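Local atomic coordinates of enoyl-CoA hydratase subunit I (Geobacillus kaustophilus, PDB entry 2PBP), a protein that probably adds water across the double bond of enoyl-CoA thioesters, as a hydro-lyase of the enoyl-CoA hydratase/isomerase family. Residues Phe111-Ser116 / Ala141-Leu147; Val34-Val38 / Asp87-Leu91; Val15-Glu19 / Ala40-Phe44; Leu147-Ile151 / Gln173-Val177. All blocks are in the same frame, centred on the assembly; numbering follows the deposited sequence.

Overall arrangement
The four contacts run through the crotonase-type fold of one chain. Contact 3 seats helix 31-46 on strand 15-20; contact 2 packs the same helix against helix 86-92, and a salt bridge from Arg-90 NH2 to Glu-42 OE1 (2.6 Å) ties the two together. Trp-88 then leads into contact 1, where its CD2 lies 3.4 Å from Ala-141 CB. Contact 1 passes Leu-147 on to contact 4, about 10 Å away between centres, while contacts 3 and 4 lie about 25 Å apart between centres, on opposite sides of the chain's centre. In crotonases the start of the helix equivalent to 109-115 borders the oxyanion hole, so contact 1 probably lies beside the active site.

Contact 1. Residues Phe111-Ser116 / Ala141-Leu147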
loop_
_atom_site.group_PDB
_atom_site.type_symbol
_atom_site.label_atom_id
_atom_site.label_comp_id
_atom_site.label_asym_id
_atom_site.label_seq_id
_atom_site.Cartn_x
_atom_site.Cartn_y
_atom_site.Cartn_z
ATOM N N PHE A 111 2.951 -21.911 3.996
ATOM C CA PHE A 111 2.147 -20.701 3.867
ATOM C C PHE A 111 3.035 -19.523 4.282
ATOM O O PHE A 111 3.030 -18.471 3.644
ATOM C CB PHE A 111 0.916 -20.800 4.782
ATOM C CG PHE A 111 -0.169 -19.780 4.496
ATOM C CD1 PHE A 111 -0.015 -18.800 3.519
ATOM C CD2 PHE A 111 -1.352 -19.805 5.232
ATOM C CE1 PHE A 111 -1.021 -17.860 3.281
ATOM C CE2 PHE A 111 -2.364 -18.871 5.005
ATOM C CZ PHE A 111 -2.197 -17.894 4.025
ATOM N N GLU A 112 3.810 -19.711 5.347
ATOM C CA GLU A 112 4.696 -18.655 5.826
ATOM C C GLU A 112 5.774 -18.302 4.800
ATOM O O GLU A 112 6.191 -17.148 4.709
ATOM C CB GLU A 112 5.312 -19.062 7.172
ATOM C CG GLU A 112 4.264 -19.060 8.287
ATOM C CD GLU A 112 4.719 -19.739 9.565
ATOM O OE1 GLU A 112 5.177 -20.900 9.493
ATOM O OE2 GLU A 112 4.603 -19.114 10.642
ATOM N N LEU A 113 6.212 -19.285 4.017
ATOM C CA LEU A 113 7.215 -19.027 2.987
ATOM C C LEU A 113 6.593 -18.164 1.885
ATOM O O LEU A 113 7.197 -17.193 1.427
ATOM C CB LEU A 113 7.733 -20.342 2.394
ATOM C CG LEU A 113 8.780 -20.224 1.281
ATOM C CD1 LEU A 113 10.029 -19.506 1.802
ATOM C CD2 LEU A 113 9.140 -21.615 0.773
ATOM N N ALA A 114 5.380 -18.511 1.463
ATOM C CA ALA A 114 4.712 -17.736 0.422
ATOM C C ALA A 114 4.467 -16.303 0.904
ATOM O O ALA A 114 4.671 -15.345 0.158
ATOM C CB ALA A 114 3.389 -18.392 0.033
ATOM N N LEU A 115 4.040 -16.162 2.156
ATOM C CA LEU A 115 3.767 -14.846 2.720
ATOM C C LEU A 115 5.032 -13.989 2.818
ATOM O O LEU A 115 4.954 -12.760 2.827
ATOM C CB LEU A 115 3.110 -14.987 4.100
ATOM C CG LEU A 115 1.691 -15.575 4.106
ATOM C CD1 LEU A 115 1.262 -15.881 5.529
ATOM C CD2 LEU A 115 0.717 -14.595 3.450
ATOM N N SER A 116 6.191 -14.639 2.885
ATOM C CA SER A 116 7.466 -13.932 2.971
ATOM C C SER A 116 7.849 -13.310 1.627
ATOM O O SER A 116 8.728 -12.457 1.559
ATOM C CB SER A 116 8.578 -14.878 3.435
ATOM O OG SER A 116 8.323 -15.368 4.740
ATOM N N ALA A 141 6.771 -18.904 12.390
ATOM C CA ALA A 141 7.593 -18.192 11.417
ATOM C C ALA A 141 6.878 -17.025 10.732
ATOM O O ALA A 141 6.958 -16.871 9.511
ATOM C CB ALA A 141 8.111 -19.177 10.367
ATOM N N GLY A 142 6.173 -16.215 11.518
ATOM C CA GLY A 142 5.489 -15.058 10.969
ATOM C C GLY A 142 4.051 -15.255 10.530
ATOM O O GLY A 142 3.356 -14.284 10.240
ATOM N N GLY A 143 3.604 -16.505 10.476
ATOM C CA GLY A 143 2.242 -16.793 10.060
ATOM C C GLY A 143 1.161 -15.989 10.767
ATOM O O GLY A 143 0.286 -15.419 10.114
ATOM N N THR A 144 1.210 -15.933 12.095
ATOM C CA THR A 144 0.194 -15.193 12.839
ATOM C C THR A 144 0.306 -13.692 12.603
ATOM O O THR A 144 -0.690 -12.971 12.660
ATOM C CB THR A 144 0.285 -15.447 14.361
ATOM O OG1 THR A 144 1.512 -14.910 14.871
ATOM C CG2 THR A 144 0.223 -16.932 14.659
ATOM N N GLN A 145 1.520 -13.225 12.329
ATOM C CA GLN A 145 1.751 -11.803 12.112
ATOM C C GLN A 145 1.358 -11.331 10.719
ATOM O O GLN A 145 0.541 -10.419 10.570
ATOM C CB GLN A 145 3.222 -11.466 12.365
ATOM C CG GLN A 145 3.721 -11.860 13.752
ATOM C CD GLN A 145 2.867 -11.276 14.861
ATOM O OE1 GLN A 145 2.149 -12.000 15.557
ATOM N NE2 GLN A 145 2.928 -9.960 15.025
ATOM N N ARG A 146 1.940 -11.949 9.697
ATOM C CA ARG A 146 1.644 -11.553 8.329
ATOM C C ARG A 146 0.185 -11.753 7.934
ATOM O O ARG A 146 -0.384 -10.912 7.235
ATOM C CB ARG A 146 2.570 -12.284 7.352
ATOM C CG ARG A 146 4.040 -11.856 7.456
ATOM C CD ARG A 146 4.833 -12.311 6.234
ATOM N NE ARG A 146 6.168 -11.718 6.166
ATOM C CZ ARG A 146 7.267 -12.262 6.681
ATOM N NH1 ARG A 146 7.210 -13.427 7.313
ATOM N NH2 ARG A 146 8.432 -11.637 6.559
ATOM N N LEU A 147 -0.436 -12.841 8.379
ATOM C CA LEU A 147 -1.837 -13.073 8.031
ATOM C C LEU A 147 -2.736 -12.001 8.647
ATOM O O LEU A 147 -3.624 -11.468 7.983
ATOM C CB LEU A 147 -2.304 -14.460 8.498
ATOM C CG LEU A 147 -3.679 -14.882 7.956
ATOM C CD1 LEU A 147 -3.573 -15.113 6.453
ATOM C CD2 LEU A 147 -4.161 -16.159 8.639
HETATM O O HOH W 1 5.494 -15.703 7.307
HETATM O O HOH W 2 9.945 -14.932 7.018
#
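Phe-111 opens the contact with its CZ, 3.9 Å from Leu-147 CD1, the two side chains crossing at about a right angle. The next residue, Glu-112, does the polar work; in the crotonase fold its helix lines the probable active site, and Glu-112 sits where relatives have an active-site glutamate. With CG anti to the carbonyl carbon (chi1 -70°) and the chain extended beyond it, the carboxylate reaches the 141-143 turn: OE2 accepts from Gly-143 N at 2.8 Å on the anti lone pair, and from Ala-141 N, also at 2.8 Å but from above the carboxylate plane. Gly-142 sits at the N-cap between these donors. A leucine in place of Glu-112 would probably leave both N-H groups without their shared acceptor and let the 141-143 turn shift. Arg-146 CD packs against the Leu-115 backbone, 3.4 Å from its O, an atom that takes a hydrogen bond from Lys-154 of the second subunit. At Ser-116, OG donates to Glu-112 O and lies over a face of the Arg-146 guanidinium. One water joins Arg-146 NH1 to Glu-112 O and Ala-141 O, another to Ser-116 OG, and NH2 is bonded to Ser-92. The segment axes of 111-115 and 143-147 cross at 44°, with helix 86-92 touching Glu-112 and Ala-141 through Trp-88, while strand 61-63 meets Leu-113 and Ala-114 through Phe-62.

Contact 2. Residues Val34-Val38 / Asp87-Leu91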
loop_
_atom_site.group_PDB
_atom_site.type_symbol
_atom_site.label_atom_id
_atom_site.label_comp_id
_atom_site.label_asym_id
_atom_site.label_seq_id
_atom_site.Cartn_x
_atom_site.Cartn_y
_atom_site.Cartn_z
ATOM N N VAL A 34 14.909 -25.060 5.108
ATOM C CA VAL A 34 14.869 -23.609 5.254
ATOM C C VAL A 34 16.264 -23.005 5.107
ATOM O O VAL A 34 16.434 -21.988 4.433
ATOM C CB VAL A 34 14.276 -23.201 6.622
ATOM C CG1 VAL A 34 14.351 -21.683 6.800
ATOM C CG2 VAL A 34 12.829 -23.676 6.715
ATOM N N ALA A 35 17.262 -23.634 5.726
ATOM C CA ALA A 35 18.629 -23.135 5.643
ATOM C C ALA A 35 19.099 -23.088 4.192
ATOM O O ALA A 35 19.746 -22.129 3.778
ATOM C CB ALA A 35 19.566 -24.006 6.475
ATOM N N GLU A 36 18.770 -24.117 3.418
ATOM C CA GLU A 36 19.168 -24.148 2.014
ATOM C C GLU A 36 18.459 -23.051 1.226
ATOM O O GLU A 36 19.057 -22.405 0.363
ATOM C CB GLU A 36 18.872 -25.519 1.399
ATOM C CG GLU A 36 19.812 -26.614 1.891
ATOM C CD GLU A 36 19.618 -27.929 1.165
ATOM O OE1 GLU A 36 19.602 -27.921 -0.084
ATOM O OE2 GLU A 36 19.488 -28.972 1.840
ATOM N N ILE A 37 17.184 -22.839 1.532
ATOM C CA ILE A 37 16.410 -21.805 0.859
ATOM C C ILE A 37 17.033 -20.442 1.151
ATOM O O ILE A 37 17.213 -19.631 0.248
ATOM C CB ILE A 37 14.938 -21.813 1.326
ATOM C CG1 ILE A 37 14.277 -23.137 0.925
ATOM C CG2 ILE A 37 14.195 -20.627 0.731
ATOM C CD1 ILE A 37 12.943 -23.424 1.610
ATOM N N VAL A 38 17.372 -20.200 2.415
ATOM C CA VAL A 38 17.982 -18.931 2.812
ATOM C C VAL A 38 19.296 -18.696 2.072
ATOM O O VAL A 38 19.556 -17.597 1.572
ATOM C CB VAL A 38 18.261 -18.892 4.334
ATOM C CG1 VAL A 38 19.097 -17.667 4.685
ATOM C CG2 VAL A 38 16.950 -18.865 5.095
ATOM N N ASP A 87 16.574 -17.749 10.758
ATOM C CA ASP A 87 16.693 -17.993 9.321
ATOM C C ASP A 87 15.501 -17.370 8.605
ATOM O O ASP A 87 15.628 -16.870 7.489
ATOM C CB ASP A 87 16.747 -19.493 9.014
ATOM C CG ASP A 87 18.162 -20.040 9.010
ATOM O OD1 ASP A 87 19.110 -19.245 9.190
ATOM O OD2 ASP A 87 18.326 -21.264 8.818
ATOM N N TRP A 88 14.337 -17.401 9.245
ATOM C CA TRP A 88 13.157 -16.811 8.635
ATOM C C TRP A 88 13.293 -15.294 8.611
ATOM O O TRP A 88 12.804 -14.633 7.694
ATOM C CB TRP A 88 11.890 -17.225 9.386
ATOM C CG TRP A 88 11.478 -18.638 9.100
ATOM C CD1 TRP A 88 11.887 -19.769 9.755
ATOM C CD2 TRP A 88 10.591 -19.075 8.061
ATOM N NE1 TRP A 88 11.307 -20.880 9.188
ATOM C CE2 TRP A 88 10.508 -20.485 8.149
ATOM C CE3 TRP A 88 9.858 -18.411 7.065
ATOM C CZ2 TRP A 88 9.718 -21.245 7.275
ATOM C CZ3 TRP A 88 9.072 -19.168 6.195
ATOM C CH2 TRP A 88 9.010 -20.572 6.308
ATOM N N ASP A 89 13.966 -14.737 9.612
ATOM C CA ASP A 89 14.162 -13.294 9.652
ATOM C C ASP A 89 15.058 -12.874 8.490
ATOM O O ASP A 89 14.903 -11.789 7.940
ATOM C CB ASP A 89 14.805 -12.858 10.972
ATOM C CG ASP A 89 13.906 -13.098 12.174
ATOM O OD1 ASP A 89 12.667 -13.019 12.022
ATOM O OD2 ASP A 89 14.442 -13.348 13.273
ATOM N N ARG A 90 16.002 -13.737 8.124
ATOM C CA ARG A 90 16.906 -13.435 7.018
ATOM C C ARG A 90 16.119 -13.368 5.715
ATOM O O ARG A 90 16.440 -12.580 4.827
ATOM C CB ARG A 90 18.013 -14.493 6.933
ATOM C CG ARG A 90 18.986 -14.411 8.108
ATOM C CD ARG A 90 19.931 -15.595 8.192
ATOM N NE ARG A 90 20.854 -15.655 7.066
ATOM C CZ ARG A 90 21.983 -16.357 7.070
ATOM N NH1 ARG A 90 22.327 -17.056 8.144
ATOM N NH2 ARG A 90 22.770 -16.355 6.004
ATOM N N LEU A 91 15.077 -14.186 5.609
ATOM C CA LEU A 91 14.247 -14.189 4.410
ATOM C C LEU A 91 13.448 -12.891 4.341
ATOM O O LEU A 91 13.223 -12.343 3.260
ATOM C CB LEU A 91 13.294 -15.391 4.420
ATOM C CG LEU A 91 13.924 -16.769 4.196
ATOM C CD1 LEU A 91 12.848 -17.843 4.260
ATOM C CD2 LEU A 91 14.623 -16.801 2.840
#
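Two helices of the crotonase fold, 31-46 and 86-92, run side by side here, their segment axes 9.6 Å apart and inclined at 30°, and Val-34 and Val-38 fill the seam against Asp-87, Trp-88, Arg-90 and Leu-91. Val-34 lays both methyls on the same side of the indole: CG1 stands over the face of the five-membered ring, 4.2 Å from its centroid, in a CH-pi contact, while CG2 lies out toward CZ2 of Trp-88 at 4.0 Å. With CG1 anti to the backbone N (chi1 175°), that methyl also meets Asp-87 CB. Cutting Val-34 back to an alanine would remove both methyls and would probably open a gap over the indole face and beside Asp-87 CB. One turn on, Val-38 divides its methyls. CG2 presses against the backbone carbonyl, 3.4 Å from Asp-87 O, and packs on Leu-91 CG at 3.8 Å; CG1 lies over a face of the Arg-90 guanidinium, 3.6 Å from NE. Ile-37 adds a longer contact through CG2 to Leu-91 CD2. Asp-87 OD2 lies beside Ala-35, 3.7 Å from its CA. The guanidinium end of Arg-90 finds its charged partner in Glu-42, further along helix 31-46. The chemistry is thus split: branched aliphatic groups and an indole make the mostly buried seam through van der Waals and CH-pi contact, while the charge of Arg-90 is met at the exposed border, where its flat group still shields a valine methyl.

Contact 3. Residues Val15-Glu19 / Ala40-Phe44; sequences VGIIE and AVEAF
Ile-18 drives its CD1 into the helix, only 3.4 Å from Val-41 CG2, a carbon pair closer than ordinary van der Waals contact. The same methyl rests on Ala-40 CB at 3.8 Å. Ile-18 CG1, anti to the carbonyl carbon (chi1 -65°), slides along the edge of Phe-44, reaching CE2 at 3.7 Å. The ring in turn lays a face over the strand backbone: Gly-16 CA stands 4.0 Å from its centroid, 19° off the normal, in a CH-pi contact, and Ile-17 O meets the ring edge in plane. A CB on Gly-16 would run into Phe-44 CD2, so the bare backbone suits this close approach. Strand and helix segments run antiparallel, at 175°, as the first two elements of a beta-alpha-beta unit that returns through strand 52-57, which lies beside strand 15-20 and touches Phe-44 through Ile-53. Away from the strand the helix changes character. Ala-43 and Glu-42 are partly exposed there, and Glu-42 points away from the strand. Glu-19, likewise partly exposed, forms a salt bridge with Arg-58.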
loop_
_atom_site.group_PDB
_atom_site.type_symbol
_atom_site.label_atom_id
_atom_site.label_comp_id
_atom_site.label_asym_id
_atom_site.label_seq_id
_atom_site.Cartn_x
_atom_site.Cartn_y
_atom_site.Cartn_z
ATOM N N VAL A 15 15.923 -13.463 -14.192
ATOM C CA VAL A 15 15.072 -14.079 -13.177
ATOM C C VAL A 15 15.745 -15.303 -12.555
ATOM O O VAL A 15 16.151 -16.227 -13.262
ATOM C CB VAL A 15 13.708 -14.515 -13.784
ATOM C CG1 VAL A 15 12.831 -15.159 -12.714
ATOM C CG2 VAL A 15 13.000 -13.305 -14.383
ATOM N N GLY A 16 15.875 -15.297 -11.231
ATOM C CA GLY A 16 16.479 -16.423 -10.545
ATOM C C GLY A 16 15.353 -17.292 -10.017
ATOM O O GLY A 16 14.428 -16.790 -9.378
ATOM N N ILE A 17 15.424 -18.591 -10.295
ATOM C CA ILE A 17 14.393 -19.518 -9.847
ATOM C C ILE A 17 14.927 -20.495 -8.804
ATOM O O ILE A 17 15.989 -21.092 -8.979
ATOM C CB ILE A 17 13.816 -20.349 -11.034
ATOM C CG1 ILE A 17 13.324 -19.418 -12.146
ATOM C CG2 ILE A 17 12.685 -21.242 -10.549
ATOM C CD1 ILE A 17 12.223 -18.395 -11.785
ATOM N N ILE A 18 14.187 -20.643 -7.713
ATOM C CA ILE A 18 14.561 -21.586 -6.673
ATOM C C ILE A 18 13.397 -22.565 -6.554
ATOM O O ILE A 18 12.285 -22.191 -6.178
ATOM C CB ILE A 18 14.797 -20.889 -5.320
ATOM C CG1 ILE A 18 16.014 -19.959 -5.426
ATOM C CG2 ILE A 18 15.008 -21.931 -4.235
ATOM C CD1 ILE A 18 16.160 -18.958 -4.282
ATOM N N GLU A 19 13.655 -23.818 -6.905
ATOM C CA GLU A 19 12.634 -24.850 -6.855
ATOM C C GLU A 19 12.891 -25.804 -5.698
ATOM O O GLU A 19 13.940 -26.447 -5.640
ATOM C CB GLU A 19 12.619 -25.622 -8.183
ATOM C CG GLU A 19 11.790 -26.896 -8.173
ATOM C CD GLU A 19 11.871 -27.653 -9.491
ATOM O OE1 GLU A 19 12.926 -27.574 -10.157
ATOM O OE2 GLU A 19 10.890 -28.337 -9.851
ATOM N N ALA A 40 20.292 -20.020 -0.798
ATOM C CA ALA A 40 20.033 -19.809 -2.220
ATOM C C ALA A 40 19.459 -18.420 -2.486
ATOM O O ALA A 40 19.870 -17.740 -3.431
ATOM C CB ALA A 40 19.077 -20.877 -2.743
ATOM N N VAL A 41 18.508 -17.998 -1.657
ATOM C CA VAL A 41 17.900 -16.684 -1.832
ATOM C C VAL A 41 18.904 -15.555 -1.601
ATOM O O VAL A 41 18.936 -14.587 -2.358
ATOM C CB VAL A 41 16.693 -16.492 -0.887
ATOM C CG1 VAL A 41 16.176 -15.064 -0.984
ATOM C CG2 VAL A 41 15.586 -17.470 -1.258
ATOM N N GLU A 42 19.725 -15.668 -0.561
ATOM C CA GLU A 42 20.703 -14.623 -0.298
ATOM C C GLU A 42 21.726 -14.547 -1.430
ATOM O O GLU A 42 22.211 -13.467 -1.757
ATOM C CB GLU A 42 21.397 -14.850 1.052
ATOM C CG GLU A 42 20.445 -14.732 2.245
ATOM C CD GLU A 42 21.165 -14.715 3.581
ATOM O OE1 GLU A 42 22.252 -15.323 3.680
ATOM O OE2 GLU A 42 20.638 -14.107 4.537
ATOM N N ALA A 43 22.034 -15.688 -2.038
ATOM C CA ALA A 43 22.987 -15.722 -3.143
ATOM C C ALA A 43 22.434 -14.930 -4.329
ATOM O O ALA A 43 23.127 -14.093 -4.909
ATOM C CB ALA A 43 23.258 -17.157 -3.553
ATOM N N PHE A 44 21.181 -15.197 -4.689
ATOM C CA PHE A 44 20.548 -14.486 -5.794
ATOM C C PHE A 44 20.352 -13.010 -5.435
ATOM O O PHE A 44 20.429 -12.140 -6.300
ATOM C CB PHE A 44 19.178 -15.096 -6.134
ATOM C CG PHE A 44 19.239 -16.312 -7.031
ATOM C CD1 PHE A 44 20.260 -16.466 -7.966
ATOM C CD2 PHE A 44 18.230 -17.272 -6.981
ATOM C CE1 PHE A 44 20.272 -17.554 -8.840
ATOM C CE2 PHE A 44 18.230 -18.365 -7.850
ATOM C CZ PHE A 44 19.254 -18.505 -8.783
#

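Contact 4. Residues Leu147-Ile151 / Gln173-Val177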
loop_
_atom_site.group_PDB
_atom_site.type_symbol
_atom_site.label_atom_id
_atom_site.label_comp_id
_atom_site.label_asym_id
_atom_site.label_seq_id
_atom_site.Cartn_x
_atom_site.Cartn_y
_atom_site.Cartn_z
ATOM N N LEU A 147 -0.436 -12.841 8.379
ATOM C CA LEU A 147 -1.837 -13.073 8.031
ATOM C C LEU A 147 -2.736 -12.001 8.647
ATOM O O LEU A 147 -3.624 -11.468 7.983
ATOM C CB LEU A 147 -2.304 -14.460 8.498
ATOM C CG LEU A 147 -3.679 -14.882 7.956
ATOM C CD1 LEU A 147 -3.573 -15.113 6.453
ATOM C CD2 LEU A 147 -4.161 -16.159 8.639
ATOM N N THR A 148 -2.498 -11.679 9.916
ATOM C CA THR A 148 -3.298 -10.674 10.607
ATOM C C THR A 148 -3.174 -9.295 9.958
ATOM O O THR A 148 -4.161 -8.568 9.827
ATOM C CB THR A 148 -2.896 -10.577 12.092
ATOM O OG1 THR A 148 -3.136 -11.839 12.730
ATOM C CG2 THR A 148 -3.709 -9.496 12.800
ATOM N N LYS A 149 -1.964 -8.929 9.554
ATOM C CA LYS A 149 -1.764 -7.633 8.919
ATOM C C LYS A 149 -2.473 -7.570 7.571
ATOM O O LYS A 149 -2.953 -6.513 7.164
ATOM C CB LYS A 149 -0.271 -7.344 8.739
ATOM C CG LYS A 149 0.475 -7.116 10.050
ATOM C CD LYS A 149 1.879 -6.589 9.810
ATOM C CE LYS A 149 2.631 -6.373 11.120
ATOM N NZ LYS A 149 1.966 -5.381 12.014
ATOM N N LEU A 150 -2.557 -8.704 6.884
ATOM C CA LEU A 150 -3.206 -8.739 5.580
ATOM C C LEU A 150 -4.731 -8.784 5.595
ATOM O O LEU A 150 -5.373 -8.106 4.795
ATOM C CB LEU A 150 -2.692 -9.928 4.763
ATOM C CG LEU A 150 -1.267 -9.830 4.213
ATOM C CD1 LEU A 150 -0.859 -11.168 3.616
ATOM C CD2 LEU A 150 -1.202 -8.730 3.157
ATOM N N ILE A 151 -5.316 -9.572 6.495
ATOM C CA ILE A 151 -6.770 -9.695 6.519
ATOM C C ILE A 151 -7.497 -9.296 7.803
ATOM O O ILE A 151 -8.715 -9.461 7.904
ATOM C CB ILE A 151 -7.180 -11.141 6.111
ATOM C CG1 ILE A 151 -6.691 -12.162 7.138
ATOM C CG2 ILE A 151 -6.525 -11.501 4.781
ATOM C CD1 ILE A 151 -7.382 -13.525 7.074
ATOM N N GLN A 173 -9.218 -13.021 -3.153
ATOM C CA GLN A 173 -10.258 -12.071 -2.773
ATOM C C GLN A 173 -9.847 -11.294 -1.522
ATOM O O GLN A 173 -10.213 -10.129 -1.356
ATOM C CB GLN A 173 -11.578 -12.801 -2.506
ATOM C CG GLN A 173 -12.111 -13.634 -3.669
ATOM C CD GLN A 173 -12.379 -12.816 -4.922
ATOM O OE1 GLN A 173 -11.512 -12.683 -5.791
ATOM N NE2 GLN A 173 -13.581 -12.260 -5.019
ATOM N N LEU A 174 -9.083 -11.946 -0.649
ATOM C CA LEU A 174 -8.622 -11.325 0.588
ATOM C C LEU A 174 -7.394 -10.445 0.381
ATOM O O LEU A 174 -6.983 -9.720 1.287
ATOM C CB LEU A 174 -8.319 -12.401 1.638
ATOM C CG LEU A 174 -9.520 -13.175 2.192
ATOM C CD1 LEU A 174 -9.037 -14.320 3.069
ATOM C CD2 LEU A 174 -10.419 -12.235 2.983
ATOM N N GLY A 175 -6.805 -10.506 -0.810
ATOM C CA GLY A 175 -5.640 -9.687 -1.086
ATOM C C GLY A 175 -4.322 -10.332 -0.703
ATOM O O GLY A 175 -3.294 -9.658 -0.609
ATOM N N ILE A 176 -4.354 -11.639 -0.461
ATOM C CA ILE A 176 -3.148 -12.377 -0.107
ATOM C C ILE A 176 -2.454 -12.826 -1.394
ATOM O O ILE A 176 -1.231 -12.725 -1.522
ATOM C CB ILE A 176 -3.486 -13.616 0.743
ATOM C CG1 ILE A 176 -4.163 -13.177 2.046
ATOM C CG2 ILE A 176 -2.216 -14.412 1.026
ATOM C CD1 ILE A 176 -4.849 -14.297 2.823
ATOM N N VAL A 177 -3.248 -13.325 -2.337
ATOM C CA VAL A 177 -2.745 -13.788 -3.627
ATOM C C VAL A 177 -3.046 -12.738 -4.696
ATOM O O VAL A 177 -4.143 -12.176 -4.737
ATOM C CB VAL A 177 -3.388 -15.139 -4.027
ATOM C CG1 VAL A 177 -3.145 -15.428 -5.507
ATOM C CG2 VAL A 177 -2.794 -16.263 -3.179
#
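Ile-176 reaches across to the last turns of helix 143-151 just after a Schellman motif has closed helix 168-173. Its CD1 is held by two methyls of that helix, Ile-151 CG2 at 3.8 Å and Leu-147 CD1 at 3.9 Å. Ile-151 CG2 also packs on Leu-174 CB at 3.7 Å, so one methyl bridges two residues of the loop. At the helix end, Ile-151 CG1 lies between the backbone N and the carbonyl carbon (chi1 65°), which puts CG2 beside the N. Leu-150 adds a looser touch, CD1 to Ile-176 CG1 at 4.2 Å. These are apolar contacts throughout, with side chains meeting aslant.

Behind them lies the backbone turn. Gly-175 leaves helical geometry with a positive phi of 88°, where a CB would be jammed against the preceding carbonyl O; the turn here lies between Leu-174 and Ile-176, and both side chains reach the same helix end. Further out, Leu-115 of helix 109-115 backs both Leu-150 and Ile-176, and Met-166 of strand 166-167 touches Leu-174 and Ile-176. Leu-150 also packs on Pro-153 of the second subunit, bringing this corner to the subunit interface. Helix 153-162 finishes the surround: Arg-155 lies against the Leu-174 side chain while its NE donates a hydrogen bond to Ile-151 O.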